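Local coordinates for glycosyl hydrolase family 88 (Pedobacter heparinus, PDB 3WIW), which acts as an unsaturated glucuronyl hydrolase specific for heparin, probably releasing the unsaturated uronic acid from fragments made by polysaccharide lyases, at residues Phe101-Asp106 with Asp134-Lys139; Glu193-Ala198 with Lys260-Lys265; Pro282-Asp287 with Trp292-His297. All blocks are in the same frame, centred on the assembly; numbering follows the deposited sequence.

Interaction 1: Phe101-Asp106 with Asp134-Lys139; sequences FTLALD and DKIYLK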
# COMPACT_ATOMS: atom_id res chain seq x y z
N PHE A 101 -6.59 -10.75 15.20
CA PHE A 101 -5.31 -10.18 14.76
C PHE A 101 -5.33 -8.64 14.77
O PHE A 101 -4.28 -8.00 14.91
CB PHE A 101 -4.91 -10.76 13.40
CG PHE A 101 -4.33 -12.16 13.49
CD1 PHE A 101 -5.16 -13.28 13.50
CD2 PHE A 101 -2.96 -12.34 13.61
CE1 PHE A 101 -4.61 -14.56 13.62
CE2 PHE A 101 -2.41 -13.63 13.71
CZ PHE A 101 -3.24 -14.73 13.71
N THR A 102 -6.50 -8.03 14.61
CA THR A 102 -6.63 -6.58 14.71
C THR A 102 -6.44 -6.09 16.15
O THR A 102 -5.64 -5.19 16.42
CB THR A 102 -7.97 -6.08 14.13
OG1 THR A 102 -8.00 -6.39 12.73
CG2 THR A 102 -8.12 -4.58 14.28
N LEU A 103 -7.16 -6.71 17.08
CA LEU A 103 -7.20 -6.18 18.46
C LEU A 103 -5.87 -6.33 19.17
O LEU A 103 -5.61 -5.64 20.15
CB LEU A 103 -8.33 -6.81 19.29
CG LEU A 103 -9.74 -6.45 18.82
CD1 LEU A 103 -10.80 -7.28 19.57
CD2 LEU A 103 -10.02 -4.94 18.99
N ALA A 104 -5.02 -7.23 18.67
CA ALA A 104 -3.67 -7.39 19.21
C ALA A 104 -2.78 -6.17 18.92
O ALA A 104 -1.68 -6.08 19.45
CB ALA A 104 -3.01 -8.65 18.68
N LEU A 105 -3.26 -5.24 18.09
CA LEU A 105 -2.47 -4.07 17.70
C LEU A 105 -2.86 -2.79 18.47
O LEU A 105 -2.48 -1.68 18.09
CB LEU A 105 -2.57 -3.84 16.20
CG LEU A 105 -1.97 -4.97 15.34
CD1 LEU A 105 -2.01 -4.62 13.86
CD2 LEU A 105 -0.55 -5.33 15.81
N ASP A 106 -3.61 -2.95 19.56
CA ASP A 106 -4.13 -1.85 20.35
C ASP A 106 -3.06 -0.82 20.71
O ASP A 106 -3.32 0.39 20.67
CB ASP A 106 -4.77 -2.42 21.61
CG ASP A 106 -5.31 -1.35 22.54
OD1 ASP A 106 -4.53 -0.83 23.36
OD2 ASP A 106 -6.51 -1.01 22.43
N ASP A 134 -18.28 -1.87 14.50
CA ASP A 134 -18.18 -2.13 15.94
C ASP A 134 -17.34 -1.06 16.63
O ASP A 134 -16.18 -0.81 16.25
CB ASP A 134 -17.57 -3.52 16.17
CG ASP A 134 -17.75 -4.01 17.61
OD1 ASP A 134 -17.72 -3.17 18.53
OD2 ASP A 134 -17.91 -5.23 17.81
N LYS A 135 -17.92 -0.46 17.67
CA LYS A 135 -17.28 0.65 18.35
C LYS A 135 -15.98 0.28 19.07
O LYS A 135 -15.18 1.16 19.38
CB LYS A 135 -18.28 1.32 19.31
CG LYS A 135 -19.45 2.00 18.58
CD LYS A 135 -18.97 3.11 17.63
CE LYS A 135 -20.15 3.91 17.05
NZ LYS A 135 -20.88 3.12 16.01
N ILE A 136 -15.73 -1.01 19.29
CA ILE A 136 -14.45 -1.39 19.88
C ILE A 136 -13.26 -0.88 19.05
O ILE A 136 -12.18 -0.65 19.59
CB ILE A 136 -14.32 -2.91 20.13
CG1 ILE A 136 -14.34 -3.69 18.82
CG2 ILE A 136 -15.41 -3.39 21.09
CD1 ILE A 136 -14.26 -5.20 19.02
N TYR A 137 -13.47 -0.68 17.75
CA TYR A 137 -12.37 -0.25 16.89
C TYR A 137 -12.17 1.27 16.85
O TYR A 137 -11.16 1.75 16.34
CB TYR A 137 -12.59 -0.77 15.47
CG TYR A 137 -12.66 -2.29 15.39
CD1 TYR A 137 -11.55 -3.08 15.72
CD2 TYR A 137 -13.85 -2.94 15.00
CE1 TYR A 137 -11.63 -4.48 15.68
CE2 TYR A 137 -13.93 -4.34 14.95
CZ TYR A 137 -12.81 -5.10 15.27
OH TYR A 137 -12.85 -6.47 15.21
N LEU A 138 -13.11 2.03 17.41
CA LEU A 138 -13.16 3.45 17.11
C LEU A 138 -12.17 4.31 17.91
O LEU A 138 -11.48 5.16 17.33
CB LEU A 138 -14.59 3.97 17.25
CG LEU A 138 -14.81 5.37 16.67
CD1 LEU A 138 -14.52 5.39 15.18
CD2 LEU A 138 -16.23 5.82 16.94
N LYS A 139 -12.10 4.12 19.22
CA LYS A 139 -11.19 4.96 20.00
C LYS A 139 -9.70 4.81 19.58
O LYS A 139 -9.00 5.81 19.49
CB LYS A 139 -11.38 4.78 21.52
CG LYS A 139 -10.65 5.83 22.36
CD LYS A 139 -11.17 7.24 22.04
CE LYS A 139 -10.56 8.31 22.93
NZ LYS A 139 -11.26 9.61 22.73

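Interaction 2: Glu193-Ala198 with Lys260-Lys265; sequences EWFDAA and KDTKDK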
# COMPACT_ATOMS: atom_id res chain seq x y z
N GLU A 193 -9.14 20.32 10.28
CA GLU A 193 -7.70 20.54 10.14
C GLU A 193 -6.95 19.25 9.85
O GLU A 193 -5.92 19.27 9.17
CB GLU A 193 -7.08 21.27 11.33
CG GLU A 193 -7.48 22.78 11.43
CD GLU A 193 -6.52 23.62 12.26
OE1 GLU A 193 -6.89 23.88 13.40
OE2 GLU A 193 -5.42 24.02 11.80
N TRP A 194 -7.48 18.11 10.30
CA TRP A 194 -6.86 16.82 9.96
C TRP A 194 -7.01 16.55 8.47
O TRP A 194 -6.05 16.14 7.80
CB TRP A 194 -7.50 15.66 10.74
CG TRP A 194 -7.25 15.66 12.24
CD1 TRP A 194 -6.52 16.57 12.97
CD2 TRP A 194 -7.75 14.70 13.18
NE1 TRP A 194 -6.54 16.23 14.31
CE2 TRP A 194 -7.28 15.08 14.46
CE3 TRP A 194 -8.54 13.55 13.06
CZ2 TRP A 194 -7.58 14.35 15.62
CZ3 TRP A 194 -8.85 12.83 14.21
CH2 TRP A 194 -8.37 13.22 15.48
N PHE A 195 -8.22 16.73 7.97
CA PHE A 195 -8.50 16.52 6.55
C PHE A 195 -7.66 17.48 5.71
O PHE A 195 -7.02 17.06 4.73
CB PHE A 195 -10.00 16.71 6.30
CG PHE A 195 -10.41 16.50 4.87
CD1 PHE A 195 -10.31 17.52 3.94
CD2 PHE A 195 -10.90 15.26 4.46
CE1 PHE A 195 -10.69 17.32 2.62
CE2 PHE A 195 -11.28 15.05 3.15
CZ PHE A 195 -11.17 16.08 2.23
N ASP A 196 -7.65 18.76 6.09
CA ASP A 196 -6.91 19.78 5.35
C ASP A 196 -5.41 19.52 5.37
O ASP A 196 -4.73 19.77 4.38
CB ASP A 196 -7.20 21.18 5.91
CG ASP A 196 -8.67 21.59 5.78
OD1 ASP A 196 -9.41 20.98 4.98
OD2 ASP A 196 -9.08 22.54 6.49
N ALA A 197 -4.91 18.98 6.48
CA ALA A 197 -3.49 18.67 6.57
C ALA A 197 -3.11 17.58 5.57
O ALA A 197 -2.08 17.67 4.91
CB ALA A 197 -3.13 18.23 7.99
N ALA A 198 -3.94 16.55 5.46
CA ALA A 198 -3.69 15.48 4.52
C ALA A 198 -3.68 16.07 3.10
O ALA A 198 -2.79 15.77 2.30
CB ALA A 198 -4.77 14.42 4.66
N LYS A 260 -10.24 10.42 -4.82
CA LYS A 260 -11.44 9.76 -4.31
C LYS A 260 -11.95 10.46 -3.04
O LYS A 260 -13.15 10.67 -2.88
CB LYS A 260 -11.12 8.30 -4.01
CG LYS A 260 -12.27 7.43 -3.55
CD LYS A 260 -11.68 6.02 -3.40
CE LYS A 260 -12.69 4.91 -3.24
NZ LYS A 260 -11.91 3.64 -3.08
N ASP A 261 -11.02 10.85 -2.17
CA ASP A 261 -11.37 11.38 -0.87
C ASP A 261 -11.57 12.90 -0.82
O ASP A 261 -12.18 13.39 0.12
CB ASP A 261 -10.32 10.96 0.16
CG ASP A 261 -10.29 9.45 0.40
OD1 ASP A 261 -11.17 8.71 -0.10
OD2 ASP A 261 -9.38 9.00 1.11
N THR A 262 -11.07 13.64 -1.81
CA THR A 262 -11.19 15.11 -1.80
C THR A 262 -11.95 15.68 -2.99
O THR A 262 -12.42 16.81 -2.94
CB THR A 262 -9.82 15.81 -1.80
OG1 THR A 262 -9.20 15.63 -3.08
CG2 THR A 262 -8.93 15.29 -0.70
N LYS A 263 -12.00 14.90 -4.07
CA LYS A 263 -12.59 15.31 -5.35
C LYS A 263 -11.89 16.49 -6.02
O LYS A 263 -12.45 17.12 -6.90
CB LYS A 263 -14.10 15.53 -5.26
CG LYS A 263 -14.85 14.31 -4.73
CD LYS A 263 -14.52 13.05 -5.50
CE LYS A 263 -15.11 13.07 -6.89
NZ LYS A 263 -16.59 12.96 -6.85
N ASP A 264 -10.64 16.76 -5.63
CA ASP A 264 -9.89 17.84 -6.25
C ASP A 264 -9.31 17.33 -7.56
O ASP A 264 -8.49 16.41 -7.57
CB ASP A 264 -8.79 18.34 -5.31
CG ASP A 264 -8.18 19.64 -5.78
OD1 ASP A 264 -7.89 19.77 -6.98
OD2 ASP A 264 -8.01 20.56 -4.94
N LYS A 265 -9.76 17.92 -8.67
CA LYS A 265 -9.37 17.46 -10.00
C LYS A 265 -7.86 17.49 -10.26
O LYS A 265 -7.36 16.73 -11.08
CB LYS A 265 -10.13 18.26 -11.06
CG LYS A 265 -11.60 17.89 -11.16
CD LYS A 265 -11.79 16.46 -11.63
CE LYS A 265 -13.26 16.14 -11.82
NZ LYS A 265 -13.95 17.20 -12.60

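Interaction 3: Pro282-Asp287 with Trp292-His297; sequences PAMPAD and WDFDVH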
# COMPACT_ATOMS: atom_id res chain seq x y z
N PRO A 282 9.41 2.40 -21.09
CA PRO A 282 10.18 1.47 -21.92
C PRO A 282 10.61 0.23 -21.11
O PRO A 282 10.79 -0.85 -21.66
CB PRO A 282 11.40 2.32 -22.34
CG PRO A 282 10.87 3.73 -22.32
CD PRO A 282 9.96 3.77 -21.14
N ALA A 283 10.77 0.39 -19.80
CA ALA A 283 11.21 -0.73 -18.96
C ALA A 283 10.06 -1.50 -18.31
O ALA A 283 10.31 -2.37 -17.48
CB ALA A 283 12.20 -0.24 -17.91
N MET A 284 8.82 -1.17 -18.65
CA MET A 284 7.69 -1.95 -18.14
C MET A 284 7.72 -3.31 -18.86
O MET A 284 7.67 -3.37 -20.10
CB MET A 284 6.37 -1.24 -18.43
CG MET A 284 5.16 -2.09 -18.08
SD MET A 284 5.00 -2.53 -16.33
CE MET A 284 4.60 -0.97 -15.63
N PRO A 285 7.86 -4.41 -18.10
CA PRO A 285 7.98 -5.71 -18.79
C PRO A 285 6.70 -6.14 -19.48
O PRO A 285 5.61 -5.65 -19.15
CB PRO A 285 8.31 -6.69 -17.65
CG PRO A 285 8.92 -5.81 -16.57
CD PRO A 285 8.09 -4.54 -16.65
N ALA A 286 6.82 -7.07 -20.42
CA ALA A 286 5.66 -7.58 -21.14
C ALA A 286 4.54 -8.09 -20.22
O ALA A 286 3.37 -7.93 -20.55
CB ALA A 286 6.07 -8.67 -22.11
N ASP A 287 4.90 -8.73 -19.11
CA ASP A 287 3.89 -9.31 -18.22
C ASP A 287 3.38 -8.31 -17.18
O ASP A 287 2.58 -8.67 -16.33
CB ASP A 287 4.39 -10.59 -17.54
CG ASP A 287 5.55 -10.36 -16.60
OD1 ASP A 287 5.85 -9.21 -16.24
OD2 ASP A 287 6.14 -11.38 -16.18
N TRP A 292 12.25 -4.00 -10.03
CA TRP A 292 12.21 -3.38 -8.72
C TRP A 292 12.50 -1.86 -8.79
O TRP A 292 12.02 -1.08 -7.96
CB TRP A 292 13.16 -4.09 -7.75
CG TRP A 292 14.59 -3.83 -8.09
CD1 TRP A 292 15.35 -4.49 -9.04
CD2 TRP A 292 15.44 -2.84 -7.52
NE1 TRP A 292 16.61 -3.92 -9.10
CE2 TRP A 292 16.69 -2.90 -8.18
CE3 TRP A 292 15.25 -1.86 -6.53
CZ2 TRP A 292 17.76 -2.05 -7.83
CZ3 TRP A 292 16.31 -1.02 -6.19
CH2 TRP A 292 17.54 -1.12 -6.85
N ASP A 293 13.27 -1.45 -9.79
CA ASP A 293 13.49 -0.04 -10.10
C ASP A 293 13.46 0.06 -11.62
O ASP A 293 14.09 -0.74 -12.33
CB ASP A 293 14.84 0.44 -9.52
CG ASP A 293 15.04 1.95 -9.66
OD1 ASP A 293 15.10 2.47 -10.81
OD2 ASP A 293 15.17 2.65 -8.62
N PHE A 294 12.71 1.04 -12.13
CA PHE A 294 12.51 1.16 -13.58
C PHE A 294 13.80 1.50 -14.34
O PHE A 294 13.84 1.33 -15.56
CB PHE A 294 11.47 2.23 -13.91
CG PHE A 294 10.03 1.80 -13.69
CD1 PHE A 294 9.43 1.81 -12.44
CD2 PHE A 294 9.26 1.41 -14.77
CE1 PHE A 294 8.09 1.42 -12.28
CE2 PHE A 294 7.93 1.01 -14.62
CZ PHE A 294 7.35 1.01 -13.36
N ASP A 295 14.83 1.97 -13.63
CA ASP A 295 16.02 2.49 -14.30
C ASP A 295 17.22 1.55 -14.33
O ASP A 295 18.30 1.94 -14.78
CB ASP A 295 16.39 3.87 -13.76
CG ASP A 295 15.30 4.88 -14.06
OD1 ASP A 295 14.63 4.77 -15.09
OD2 ASP A 295 15.08 5.77 -13.24
N VAL A 296 17.05 0.33 -13.84
CA VAL A 296 18.14 -0.63 -13.90
C VAL A 296 18.56 -0.92 -15.34
O VAL A 296 17.77 -0.83 -16.27
CB VAL A 296 17.79 -1.96 -13.20
CG1 VAL A 296 17.54 -1.71 -11.72
CG2 VAL A 296 16.60 -2.66 -13.87
N HIS A 297 19.82 -1.27 -15.52
CA HIS A 297 20.30 -1.51 -16.87
C HIS A 297 19.96 -2.93 -17.35
O HIS A 297 19.90 -3.18 -18.55
CB HIS A 297 21.81 -1.30 -16.92
CG HIS A 297 22.55 -2.44 -16.32
ND1 HIS A 297 22.59 -2.66 -14.96
CD2 HIS A 297 23.20 -3.48 -16.89
CE1 HIS A 297 23.28 -3.76 -14.72
NE2 HIS A 297 23.65 -4.28 -15.87

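Interaction 1: Phe101-Asp106 with Asp134-Lys139
T102 meets Y137 with its methyl branch: CG2 lies 3.8 Å from Y137 CE1, approaching the ring obliquely while the two side chains cross at about a right angle. The methyl gets there because CG2 stands anti to the backbone N, and OG1 is thereby turned toward its own helix, bonding to A98 O, and is also bonded to W83 NE1 of helix 77-89. Threonine suits the place, its hydroxyl being satisfied on one side and its methyl offering an apolar surface to the Y137 ring. One residue on, L103 splits its two methyls between two partners. CD2 packs 3.7 Å from Y137 CE1, and CD1 approaches I136 CD1 at 4.1 Å, in one of the two conformers of I136. Cutting L103 back to an alanine would probably strip Y137 CE1 of one of its two apolar neighbours here and leave that side of the ring less covered. The contact thus sets the C-terminal end of helix 92-103 against the 3-10 turn that leads into helix 138-150, two helices of the (alpha/alpha)6 barrel. Beyond L103 the chain turns, L105 N bonding to T102 O at 2.9 Å, and a type I turn runs from L103 to D106. Across the contact, D134 forms an Asx turn: I136 N points almost straight at D134 OD1 (3.0 Å, 178°), meeting it from above the carboxylate plane. The Y137 ring also touches W83 and, on helix 117-132, A128 and T132.

Interaction 2: Glu193-Ala198 with Lys260-Lys265
F195 and T262 bring the two backbones nearest, their CA atoms 8.9 Å apart, where the first turns of helix 192-208 pass the C-terminal end of helix 245-262. Both helices belong to the (alpha/alpha)6 barrel, and the contact lies toward its surface, with little area buried and F195 as the main bridge. Its CG is anti to the backbone N (chi1 -179°), which carries the phenyl ring out from its helix so that the ring edge reaches the neighbouring helix end. There CE2 and CZ straddle D261 O, each 3.6 Å from it, with the oxygen near the ring plane. The slightly positive edge hydrogens of a phenyl ring suit such a carbonyl, although the interaction is weak. Beside it, T262 CG2 packs 3.8 Å from F195 CZ, an oblique apolar touch that uses the methyl branch. Phenylalanine fits because Y183 of helix 175-188 also meets the ring, and K187 makes a cation-pi contact with it.

The end of helix 245-262 is tied down by polar atoms. K263 leaves helical geometry with a positive phi of 63°, turning the chain, and lysine suits this exposed turn. D264 then takes the N-cap position of helix 265-279: its OD1 bonds to K266 N, while OD2 forms a salt bridge with K199, adding a charged tie to helix 192-208. T262 suits the turn because its two branches divide the work, CG2 packing on the ring and OG1 serving the backbone. The hydroxyl bonds to S258 O, and in an ST turn OG1 accepts D264 N at 3.1 Å, with an N-H...O angle of 163°.

Interaction 3: Pro282-Asp287 with Trp292-His297
F294, A283 and M284 carry this contact between two parts of one long loop, with F294 giving up the most surface. A283 and F294 are the nearest residues along the backbones, with CA atoms 5.8 Å apart. The A283 methyl points toward the other segment, and its CB stands only 3.3 Å from F294 O, a snug fit of methyl against carbonyl. A small side chain suits this place, since the chains run so close together. R299 also touches A283.

The second touch is between side chains. M284 and F294 lie side by side, pointing the same way, and the thioether end of M284 comes up to the ring edge: CE is 4.0 Å from F294 CE2 and 4.1 Å from F294 CZ, near the plane of the ring. M284 CG is anti to the backbone N (chi1 173°), and bends at both following torsions fold the chain so that CE, rather than the sulfur, does the touching. The unbranched, flexible methionine can bend to bring its terminal methyl to the ring edge. F294 is buried further by H281, whose ring meets it with the planes about 50° apart, and by A245 and Q248 of helix 245-262.

The backbone that presents F294 is held by its bonding with A243 and by the D293 carboxylate. D293 makes an Asx turn, its OD1 accepting D295 N at 2.9 Å through the anti lone pair, while OD2 bonds to S242 OG and L238 N. Both carboxylate oxygens of this buried aspartate are therefore engaged, and a type I turn, closed by only a weak backbone bond, runs from D293 to V296. The two turns shape the loop joining helices 265-279 and 306-322 of the (alpha/alpha)6 barrel; here it lies near the predicted substrate site, the F294 side chain about 8 Å from that of R246.

In the fold
Interactions 1 and 2 are neighbours, their centres 25 Å apart and nearest atoms about 8 Å apart. Helix 138-150, which begins in interaction 1, packs through A145 and A146 on W194 of the 193-198 segment. Interaction 3 is remote, its centre 40 Å from that of interaction 1, across the middle of the chain, and 32 Å from that of interaction 2. Helix 245-262 joins these ends: its first turns touch F294 and carry R246 and W250, predicted to bind substrate, whereas its last residues enter interaction 2. Only interaction 3 thus approaches the predicted site, with the F294 side chain about 11 Å from that of W250; the other two lie away from it.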